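Local coordinates for putative heme binding protein (Tannerella forsythia, PDB 6EU8) that probably binds heme as a member of the HmuY-like family, with heme-binding properties that differ from those of its Porphyromonas gingivalis relative, at residues T97-A101 and G102-K106. Sequence-based numbering, arbitrary orientation.
Sequences TGLPA and GDYKK
Y104 reaches back along the chain, and its hydroxyl donates a hydrogen bond to the backbone carbonyl oxygen of P100. The bond from OH to P100 O is short, at 2.6 Å. It bends at the acceptor, with a C=O...donor angle of 140°, and the donor is tilted 26° from the carbonyl plane. P100 O lies at the edge of the tyrosine ring, near its plane, and is 3.4 Å from CE1. The tyrosine CG lies anti to its own carbonyl carbon (chi1 -73°), and from there the ring extends until its OH lies beside P100 and L99. The tight part of the contact gathers round this hydroxyl. P100 CD and L99 CD1 each come to 3.6 Å from Y104 OH, and the proline ring crosses the tyrosine at about a right angle. L99 has its CG anti to the backbone N, and this brings the CD1 branch close to the phenol end. The bond thus closes a local loop through A101, G102 and D103.

The other side is loose and solvent-exposed. D103 points away from residues 97-101, and its OD2 forms a salt bridge with K105 NZ at 3.6 Å.

The loop follows strand 84-87 and leads into strand 105-111. L99, P100 and Y104 all rest on V161 of strand 160-163, where K163 makes a cation-pi contact with Y104. The tyrosine also touches E84 and I86 of strand 84-87, which pairs with both other strands.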
ATOM      1  N   THR A  97      13.933 -17.299   7.885  1.00 47.16           N
ATOM      2  CA  THR A  97      13.530 -18.414   8.741  1.00 51.63           C
ATOM      3  C   THR A  97      12.659 -17.859   9.853  1.00 49.98           C
ATOM      4  O   THR A  97      13.118 -17.064  10.678  1.00 50.92           O
ATOM      5  CB  THR A  97      14.735 -19.237   9.274  1.00 54.20           C
ATOM      6  OG1 THR A  97      15.771 -18.371   9.749  1.00 54.13           O
ATOM      7  CG2 THR A  97      15.305 -20.117   8.156  1.00 56.13           C
ATOM      8  N   GLY A  98      11.388 -18.249   9.835  1.00 52.01           N
ATOM      9  CA  GLY A  98      10.438 -17.834  10.865  1.00 53.82           C
ATOM     10  C   GLY A  98      10.165 -16.347  10.816  1.00 53.44           C
ATOM     11  O   GLY A  98      10.261 -15.726   9.755  1.00 57.74           O
ATOM     12  N   LEU A  99       9.820 -15.786  11.970  1.00 49.26           N
ATOM     13  CA  LEU A  99       9.618 -14.360  12.122  1.00 45.34           C
ATOM     14  C   LEU A  99      10.942 -13.758  12.575  1.00 46.19           C
ATOM     15  O   LEU A  99      11.355 -13.976  13.722  1.00 46.84           O
ATOM     16  CB  LEU A  99       8.526 -14.082  13.163  1.00 44.15           C
ATOM     17  CG  LEU A  99       8.179 -12.633  13.500  1.00 43.68           C
ATOM     18  CD1 LEU A  99       7.708 -11.863  12.271  1.00 41.05           C
ATOM     19  CD2 LEU A  99       7.091 -12.634  14.565  1.00 44.55           C
ATOM     20  N   PRO A 100      11.635 -13.021  11.688  1.00 42.28           N
ATOM     21  CA  PRO A 100      12.930 -12.523  12.122  1.00 44.77           C
ATOM     22  C   PRO A 100      12.816 -11.424  13.149  1.00 45.07           C
ATOM     23  O   PRO A 100      11.811 -10.697  13.193  1.00 42.22           O
ATOM     24  CB  PRO A 100      13.562 -11.965  10.835  1.00 44.54           C
ATOM     25  CG  PRO A 100      12.655 -12.345   9.727  1.00 44.29           C
ATOM     26  CD  PRO A 100      11.307 -12.537  10.334  1.00 45.45           C
ATOM     27  N   ALA A 101      13.847 -11.317  13.978  1.00 45.66           N
ATOM     28  CA  ALA A 101      14.018 -10.164  14.837  1.00 47.62           C
ATOM     29  C   ALA A 101      14.480  -9.011  13.972  1.00 48.06           C
ATOM     30  O   ALA A 101      15.023  -9.226  12.886  1.00 50.10           O
ATOM     31  CB  ALA A 101      15.045 -10.454  15.921  1.00 50.87           C
ATOM     32  N   GLY A 102      14.268  -7.793  14.458  1.00 48.56           N
ATOM     33  CA  GLY A 102      14.612  -6.583  13.709  1.00 47.57           C
ATOM     34  C   GLY A 102      13.914  -5.331  14.223  1.00 43.52           C
ATOM     35  O   GLY A 102      13.138  -5.387  15.186  1.00 44.16           O
ATOM     36  N   ASP A 103      14.193  -4.213  13.558  1.00 41.31           N
ATOM     37  CA  ASP A 103      13.656  -2.904  13.915  1.00 40.62           C
ATOM     38  C   ASP A 103      12.411  -2.591  13.052  1.00 36.65           C
ATOM     39  O   ASP A 103      12.481  -1.830  12.071  1.00 37.30           O
ATOM     40  CB  ASP A 103      14.739  -1.837  13.723  1.00 43.04           C
ATOM     41  CG  ASP A 103      14.315  -0.452  14.211  1.00 45.23           C
ATOM     42  OD1 ASP A 103      13.399  -0.338  15.057  1.00 50.79           O
ATOM     43  OD2 ASP A 103      14.920   0.536  13.744  1.00 53.99           O
ATOM     44  N   TYR A 104      11.281  -3.146  13.476  1.00 32.00           N
ATOM     45  CA  TYR A 104      10.011  -3.019  12.762  1.00 30.12           C
ATOM     46  C   TYR A 104       9.460  -1.597  12.881  1.00 31.28           C
ATOM     47  O   TYR A 104       9.527  -0.993  13.953  1.00 32.92           O
ATOM     48  CB  TYR A 104       9.011  -4.050  13.286  1.00 29.20           C
ATOM     49  CG  TYR A 104       9.332  -5.467  12.840  1.00 29.20           C
ATOM     50  CD1 TYR A 104      10.251  -6.280  13.555  1.00 28.46           C
ATOM     51  CD2 TYR A 104       8.710  -6.024  11.742  1.00 28.81           C
ATOM     52  CE1 TYR A 104      10.537  -7.562  13.132  1.00 31.08           C
ATOM     53  CE2 TYR A 104       8.996  -7.307  11.313  1.00 29.60           C
ATOM     54  CZ  TYR A 104       9.910  -8.087  12.029  1.00 30.03           C
ATOM     55  OH  TYR A 104      10.183  -9.364  11.585  1.00 34.58           O
ATOM     56  N   LYS A 105       8.944  -1.055  11.766  1.00 26.87           N
ATOM     57  CA  LYS A 105       8.347   0.266  11.737  1.00 27.95           C
ATOM     58  C   LYS A 105       6.830   0.260  11.473  1.00 26.28           C
ATOM     59  O   LYS A 105       6.345  -0.414  10.532  1.00 25.30           O
ATOM     60  CB  LYS A 105       9.007   1.109  10.648  1.00 28.06           C
ATOM     61  CG  LYS A 105      10.508   1.268  10.741  1.00 32.31           C
ATOM     62  CD  LYS A 105      10.886   1.852  12.097  1.00 35.84           C
ATOM     63  CE  LYS A 105      12.312   2.363  12.103  1.00 40.67           C
ATOM     64  NZ  LYS A 105      12.518   3.172  13.329  1.00 44.43           N
ATOM     65  N   LYS A 106       6.105   0.993  12.313  1.00 26.23           N
ATOM     66  CA  LYS A 106       4.660   1.185  12.172  1.00 28.39           C
ATOM     67  C   LYS A 106       4.362   2.264  11.100  1.00 25.82           C
ATOM     68  O   LYS A 106       5.245   2.993  10.664  1.00 26.47           O
ATOM     69  CB  LYS A 106       4.024   1.622  13.503  1.00 31.00           C
ATOM     70  CG  LYS A 106       4.063   0.556  14.602  1.00 37.02           C
ATOM     71  CD  LYS A 106       3.834   1.167  15.978  1.00 40.02           C
ATOM     72  CE  LYS A 106       4.250   0.204  17.088  1.00 45.42           C
ATOM     73  NZ  LYS A 106       3.478  -1.066  17.036  1.00 47.21           N
TER